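Dihydrofolate reductase, putative (Aspergillus flavus, PDB 6DRS) probably catalyses the NADPH-dependent reduction of dihydrofolate to tetrahydrofolate, and is caught here with an antifolate inhibitor and NADP bound. Local coordinates at residues A[74-79]-A[98-103]; A[82-87]-A[127-132]. All coordinates share one frame; numbering follows the deposited sequence.

In the fold
Along the chain the two contacts interlock: the loop 74-79 runs into strand 81-85, helix 89-116 follows and carries 98-103, and strand 128-132 comes after it. Strand, helix and strand form a right-handed parallel beta-alpha-beta unit at the edge of the dihydrofolate reductase sheet; contact 2 (82-87 with 127-132) is its strand pair, and contact 1 (74-79 with 98-103) ties the crossover helix to the preceding loop. Their centres lie 11 Å apart, and they touch where Pro76 packs on Ala129 and Asn82 bonds to the carbonyl of Leu77. The loop entering the unit thus touches the inhibitor through Leu77, while the end of its first strand and the residues after it, 85-87, meet NADP.

Contact 1. Residues A[74-79]-A[98-103]; sequences LRPLGK and EELKEK. With SO4 (sulfate ion), chain E.
Arg75 and Glu99 join loop 74-79 to helix 89-116 by a side-on, two-pronged salt bridge. NE of Arg75 gives its hydrogen to OE1 of Glu99 at 2.9 Å, and NH2 of Arg75 gives one to OE2 of Glu99 at 2.8 Å, both nearly straight. The acceptors lie close to the guanidinium plane, yet the carboxylate is turned 51° from it, so both oxygens are met from above the carboxylate plane. The arginine leaves its backbone away from the helix; an extended stretch from CG to NE carries the head back to the glutamate. Glu99 OE1 also bonds Tyr67 and OE2 pairs with Arg95, while NH1 of Arg75 holds the carbonyl of Val70.

Pro76, which follows a cis peptide bond, lays its ring against the helix. CD of Pro76 lies 3.7 Å from N of Leu100, and CG of Pro76 is 4.2 Å from CB of Leu100. Beside it runs Lys103, its CG anti to the backbone N (chi1 180°) and its chain bent at chi2 (73°), a course that takes the methylenes past the carbonyl of Pro76 until CE of Lys103 is 3.0 Å from O of Pro76. The ammonium NZ of Lys103 then meets O4 of a sulfate at 2.7 Å. A water accepts from this NZ and donates to O of Leu74 and to the same sulfate oxygen; the bond from Gly78 N to O4 is weak.

The chemistry is thus divided between a carboxylate shared by two arginines and a tyrosine, which would probably keep it ionised, and a lysine whose charge is met by an anion, probably from the crystallisation liquor, at the loop preceding strand 81-85.

Contact 2. Residues A[82-87]-A[127-132]; sequences NVIVTR and TDAIVS. With NAP (NADP nicotinamide-adenine-dinucleotide phosphate), chain H.
The parallel strands 81-85 and 128-132 of the dihydrofolate reductase sheet pair here, and the chain leaving the first of them reaches the adenosine end of NADP. Asn82 faces Ala129, Val83 faces Ile130, Ile84 faces Val131 and Val85 faces Ser132. Backbone bonds run from N of Ile130 to O of Asn82 (2.8 Å), from N of Ile84 to O of Ile130 (2.8 Å) and from N of Ser132 to O of Ile84 (3.0 Å); beyond the strand, N of Thr86 still bonds the carbonyl of Ser132.

At the other end, the carbonyl of Asp128 accepts twice from Asn82, whose backbone N (2.7 Å) and side-chain ND2 (3.2 Å) approach that Asp128 O from opposite faces of its plane. ND2 also bonds the carbonyl of Leu77, which ties the amide to the loop before the strand.

On one face Val83 and Ile130 lie side by side, with CG2 of Val83 4.0 Å from CG1 of Ile130, under helix 135-146. Ser132 turns its OG past CG1 of Val83 to Asp141. Ile84 and Ala129 occupy the other face, where helices 64-69 and 89-116 pack. CG2 of Thr86 sits only 3.4 Å from CG1 of Val131, a tight meeting of methyls.

The hydroxyl of Thr86 stands anti to its own N (chi1 -174°), and OG1 of Thr86 donates to phosphate oxygen O2X of NADP at 2.8 Å. Backbone N of Arg87 donates to O3X of NADP, and the guanidinium of Arg87 lies with one face over the adenine near C5A and C6A, offset toward the rim. Cofactor binding at the C-terminal end of a parallel strand is characteristic of nucleotide-binding alpha/beta folds, and the grip on the 2'-phosphate is consistent with NADP specificity in dihydrofolate reductases.

Contact 1. Residues A[74-79]-A[98-103]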
# COMPACT_ATOMS: atom_id res chain seq x y z
N LEU A 74 -4.69 -1.36 -15.20
CA LEU A 74 -4.87 -1.99 -13.92
C LEU A 74 -5.52 -1.01 -12.94
O LEU A 74 -5.83 -1.36 -11.82
CB LEU A 74 -3.51 -2.46 -13.39
CG LEU A 74 -2.87 -3.67 -14.08
CD1 LEU A 74 -2.02 -4.45 -13.08
CD2 LEU A 74 -3.90 -4.60 -14.72
N ARG A 75 -5.78 0.22 -13.33
CA ARG A 75 -6.26 1.10 -12.28
C ARG A 75 -7.64 1.69 -12.65
O ARG A 75 -7.99 1.70 -13.84
CB ARG A 75 -5.19 2.15 -11.97
CG ARG A 75 -5.31 3.43 -12.78
CD ARG A 75 -4.05 4.25 -12.74
NE ARG A 75 -4.22 5.26 -13.78
CZ ARG A 75 -3.24 5.74 -14.54
NH1 ARG A 75 -2.01 5.26 -14.42
NH2 ARG A 75 -3.51 6.69 -15.41
N PRO A 76 -8.42 2.17 -11.67
CA PRO A 76 -8.16 2.04 -10.21
C PRO A 76 -8.10 0.56 -9.80
O PRO A 76 -8.67 -0.30 -10.46
CB PRO A 76 -9.34 2.75 -9.52
CG PRO A 76 -10.04 3.52 -10.63
CD PRO A 76 -9.78 2.68 -11.86
N LEU A 77 -7.33 0.25 -8.76
CA LEU A 77 -7.02 -1.15 -8.42
C LEU A 77 -8.28 -1.86 -7.90
O LEU A 77 -9.02 -1.32 -7.05
CB LEU A 77 -5.90 -1.11 -7.37
CG LEU A 77 -4.49 -0.82 -7.92
CD1 LEU A 77 -3.52 -0.64 -6.77
CD2 LEU A 77 -4.02 -1.96 -8.82
N GLY A 78 -8.55 -3.06 -8.40
CA GLY A 78 -9.82 -3.72 -8.15
C GLY A 78 -9.98 -4.22 -6.72
O GLY A 78 -9.01 -4.60 -6.02
N LYS A 79 -11.25 -4.20 -6.29
CA LYS A 79 -11.70 -4.86 -5.08
C LYS A 79 -11.29 -4.04 -3.86
O LYS A 79 -11.35 -4.56 -2.74
CB LYS A 79 -11.18 -6.29 -4.96
CG LYS A 79 -11.83 -7.25 -5.95
CD LYS A 79 -11.25 -8.62 -5.94
CE LYS A 79 -11.79 -9.42 -7.11
NZ LYS A 79 -11.85 -10.85 -6.76
N GLU A 98 -13.19 8.65 -15.38
CA GLU A 98 -13.11 8.03 -16.68
C GLU A 98 -12.46 6.65 -16.55
O GLU A 98 -12.93 5.68 -17.16
CB GLU A 98 -12.31 8.93 -17.61
CG GLU A 98 -12.62 8.75 -19.09
CD GLU A 98 -11.72 9.62 -19.96
OE1 GLU A 98 -11.72 10.87 -19.75
OE2 GLU A 98 -11.01 9.06 -20.82
N GLU A 99 -11.37 6.58 -15.79
CA GLU A 99 -10.59 5.34 -15.64
C GLU A 99 -11.43 4.30 -14.87
O GLU A 99 -11.47 3.11 -15.23
CB GLU A 99 -9.23 5.64 -15.00
CG GLU A 99 -8.24 6.30 -15.96
CD GLU A 99 -6.97 6.85 -15.31
OE1 GLU A 99 -6.79 6.67 -14.10
OE2 GLU A 99 -6.17 7.49 -16.01
N LEU A 100 -12.12 4.74 -13.83
CA LEU A 100 -13.09 3.88 -13.10
C LEU A 100 -14.11 3.23 -14.06
O LEU A 100 -14.31 2.01 -14.04
CB LEU A 100 -13.78 4.73 -12.02
CG LEU A 100 -14.77 3.97 -11.14
CD1 LEU A 100 -14.14 2.70 -10.59
CD2 LEU A 100 -15.27 4.86 -10.00
N LYS A 101 -14.72 4.03 -14.92
CA LYS A 101 -15.74 3.56 -15.89
C LYS A 101 -15.15 2.49 -16.82
O LYS A 101 -15.82 1.50 -17.17
CB LYS A 101 -16.31 4.75 -16.67
CG LYS A 101 -17.42 4.43 -17.66
CD LYS A 101 -17.93 5.64 -18.42
CE LYS A 101 -19.07 5.25 -19.34
NZ LYS A 101 -19.80 6.44 -19.85
N GLU A 102 -13.92 2.68 -17.28
CA GLU A 102 -13.25 1.68 -18.13
C GLU A 102 -13.03 0.40 -17.31
O GLU A 102 -13.20 -0.75 -17.79
CB GLU A 102 -11.96 2.33 -18.65
CG GLU A 102 -11.19 1.53 -19.70
CD GLU A 102 -11.99 0.64 -20.62
OE1 GLU A 102 -12.97 1.13 -21.24
OE2 GLU A 102 -11.64 -0.57 -20.73
N LYS A 103 -12.63 0.59 -16.05
CA LYS A 103 -12.34 -0.54 -15.15
C LYS A 103 -13.63 -1.35 -14.92
O LYS A 103 -13.66 -2.59 -15.00
CB LYS A 103 -11.75 0.02 -13.85
CG LYS A 103 -11.39 -0.99 -12.77
CD LYS A 103 -10.15 -1.80 -13.07
CE LYS A 103 -9.81 -2.72 -11.91
NZ LYS A 103 -8.99 -3.88 -12.34
S SO4 E . -8.98 -6.86 -10.12
O1 SO4 E . -7.90 -7.88 -10.08
O2 SO4 E . -9.76 -6.95 -8.86
O3 SO4 E . -9.89 -7.12 -11.27
O4 SO4 E . -8.37 -5.52 -10.25
O HOH W 1 -6.30 -3.67 -10.74
O HOH W 2 -9.21 1.95 -16.13

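Contact 2. Residues A[82-87]-A[127-132]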
# COMPACT_ATOMS: atom_id res chain seq x y z
N ASN A 82 -10.24 3.10 -3.91
CA ASN A 82 -9.04 3.82 -4.19
C ASN A 82 -9.31 5.29 -3.86
O ASN A 82 -10.31 5.86 -4.31
CB ASN A 82 -8.64 3.66 -5.65
CG ASN A 82 -8.24 2.24 -6.00
OD1 ASN A 82 -7.09 2.01 -6.36
ND2 ASN A 82 -9.17 1.30 -5.97
N VAL A 83 -8.45 5.88 -3.03
CA VAL A 83 -8.67 7.27 -2.65
C VAL A 83 -7.46 8.09 -3.07
O VAL A 83 -6.38 7.94 -2.49
CB VAL A 83 -8.98 7.43 -1.15
CG1 VAL A 83 -9.32 8.88 -0.81
CG2 VAL A 83 -10.08 6.49 -0.69
N ILE A 84 -7.62 8.94 -4.08
CA ILE A 84 -6.49 9.66 -4.70
C ILE A 84 -6.43 11.07 -4.13
O ILE A 84 -7.39 11.83 -4.26
CB ILE A 84 -6.59 9.67 -6.24
CG1 ILE A 84 -6.57 8.25 -6.83
CG2 ILE A 84 -5.49 10.54 -6.85
CD1 ILE A 84 -7.92 7.67 -7.17
N VAL A 85 -5.30 11.40 -3.47
CA VAL A 85 -5.11 12.72 -2.83
C VAL A 85 -4.35 13.65 -3.77
O VAL A 85 -3.25 13.31 -4.24
CB VAL A 85 -4.42 12.61 -1.46
CG1 VAL A 85 -4.08 13.97 -0.87
CG2 VAL A 85 -5.27 11.81 -0.48
N THR A 86 -4.94 14.82 -4.01
CA THR A 86 -4.47 15.75 -5.04
C THR A 86 -4.80 17.19 -4.64
O THR A 86 -5.65 17.46 -3.77
CB THR A 86 -5.03 15.41 -6.42
OG1 THR A 86 -4.38 16.29 -7.34
CG2 THR A 86 -6.53 15.64 -6.52
N ARG A 87 -4.10 18.12 -5.27
CA ARG A 87 -4.41 19.54 -5.11
C ARG A 87 -5.24 20.03 -6.30
O ARG A 87 -5.61 21.19 -6.34
CB ARG A 87 -3.13 20.35 -4.94
CG ARG A 87 -2.48 20.17 -3.58
CD ARG A 87 -1.36 21.15 -3.31
NE ARG A 87 -0.77 20.87 -2.00
CZ ARG A 87 0.23 20.03 -1.79
NH1 ARG A 87 0.84 19.44 -2.82
NH2 ARG A 87 0.62 19.77 -0.56
N THR A 127 -15.29 -2.33 -5.90
CA THR A 127 -14.23 -1.48 -6.47
C THR A 127 -14.77 -0.06 -6.62
O THR A 127 -15.84 0.13 -7.22
CB THR A 127 -13.86 -1.98 -7.87
OG1 THR A 127 -13.51 -3.36 -7.76
CG2 THR A 127 -12.74 -1.19 -8.50
N ASP A 128 -14.06 0.91 -6.05
CA ASP A 128 -14.42 2.30 -6.22
C ASP A 128 -13.16 3.17 -6.32
O ASP A 128 -12.07 2.75 -5.89
CB ASP A 128 -15.28 2.78 -5.05
CG ASP A 128 -16.08 4.04 -5.35
OD1 ASP A 128 -16.29 4.35 -6.54
OD2 ASP A 128 -16.47 4.72 -4.38
N ALA A 129 -13.31 4.40 -6.82
CA ALA A 129 -12.25 5.40 -6.79
C ALA A 129 -12.87 6.76 -6.48
O ALA A 129 -13.87 7.11 -7.09
CB ALA A 129 -11.50 5.44 -8.08
N ILE A 130 -12.27 7.48 -5.55
CA ILE A 130 -12.70 8.82 -5.23
C ILE A 130 -11.46 9.72 -5.04
O ILE A 130 -10.37 9.25 -4.71
CB ILE A 130 -13.60 8.83 -3.98
CG1 ILE A 130 -12.81 8.50 -2.72
CG2 ILE A 130 -14.74 7.85 -4.17
CD1 ILE A 130 -13.69 8.13 -1.53
N VAL A 131 -11.66 11.03 -5.21
CA VAL A 131 -10.55 11.99 -5.21
C VAL A 131 -10.80 12.99 -4.10
O VAL A 131 -11.87 13.51 -4.04
CB VAL A 131 -10.47 12.70 -6.57
CG1 VAL A 131 -9.35 13.73 -6.60
CG2 VAL A 131 -10.38 11.72 -7.73
N SER A 132 -9.82 13.24 -3.23
CA SER A 132 -9.94 14.15 -2.10
C SER A 132 -8.82 15.18 -2.16
O SER A 132 -7.81 14.97 -2.84
CB SER A 132 -9.86 13.39 -0.79
OG SER A 132 -10.67 12.22 -0.85
PA NAP H . 3.02 10.77 -3.82
O1A NAP H . 2.54 9.44 -4.30
O2A NAP H . 3.18 11.23 -2.41
O5B NAP H . 2.15 11.91 -4.60
C5B NAP H . 2.48 13.31 -4.62
C4B NAP H . 1.24 14.00 -5.12
O4B NAP H . 0.18 13.82 -4.18
C3B NAP H . 1.37 15.51 -5.25
O3B NAP H . 1.94 15.86 -6.52
C2B NAP H . -0.07 15.96 -5.12
O2B NAP H . -0.79 15.62 -6.30
C1B NAP H . -0.63 15.00 -4.10
N9A NAP H . -0.50 15.53 -2.75
C8A NAP H . 0.58 15.26 -2.00
N7A NAP H . 0.46 15.87 -0.80
C5A NAP H . -0.71 16.53 -0.78
C6A NAP H . -1.43 17.38 0.21
N6A NAP H . -0.85 17.57 1.40
N1A NAP H . -2.63 17.91 -0.09
C2A NAP H . -3.16 17.66 -1.30
N3A NAP H . -2.56 16.90 -2.25
C4A NAP H . -1.35 16.32 -2.07
O3 NAP H . 4.39 11.04 -4.68
PN NAP H . 5.94 10.77 -4.26
O1N NAP H . 6.20 11.09 -2.84
O2N NAP H . 6.69 11.47 -5.37
O5D NAP H . 6.07 9.19 -4.49
C5D NAP H . 5.82 8.62 -5.75
C4D NAP H . 6.97 7.64 -5.90
O4D NAP H . 6.96 6.78 -4.75
C3D NAP H . 6.91 6.75 -7.12
O3D NAP H . 8.28 6.54 -7.54
C2D NAP H . 6.31 5.49 -6.57
O2D NAP H . 6.69 4.38 -7.35
C1D NAP H . 6.89 5.42 -5.18
N1N NAP H . 6.08 4.60 -4.26
C2N NAP H . 6.65 3.51 -3.71
C3N NAP H . 5.93 2.66 -2.84
C7N NAP H . 6.61 1.44 -2.22
O7N NAP H . 6.04 0.75 -1.37
N7N NAP H . 7.86 1.14 -2.63
C4N NAP H . 4.58 2.96 -2.58
C5N NAP H . 4.02 4.09 -3.17
C6N NAP H . 4.78 4.90 -4.02
P2B NAP H . -1.04 16.70 -7.48
O1X NAP H . 0.33 16.97 -8.08
O2X NAP H . -1.84 15.90 -8.48
O3X NAP H . -1.61 17.81 -6.65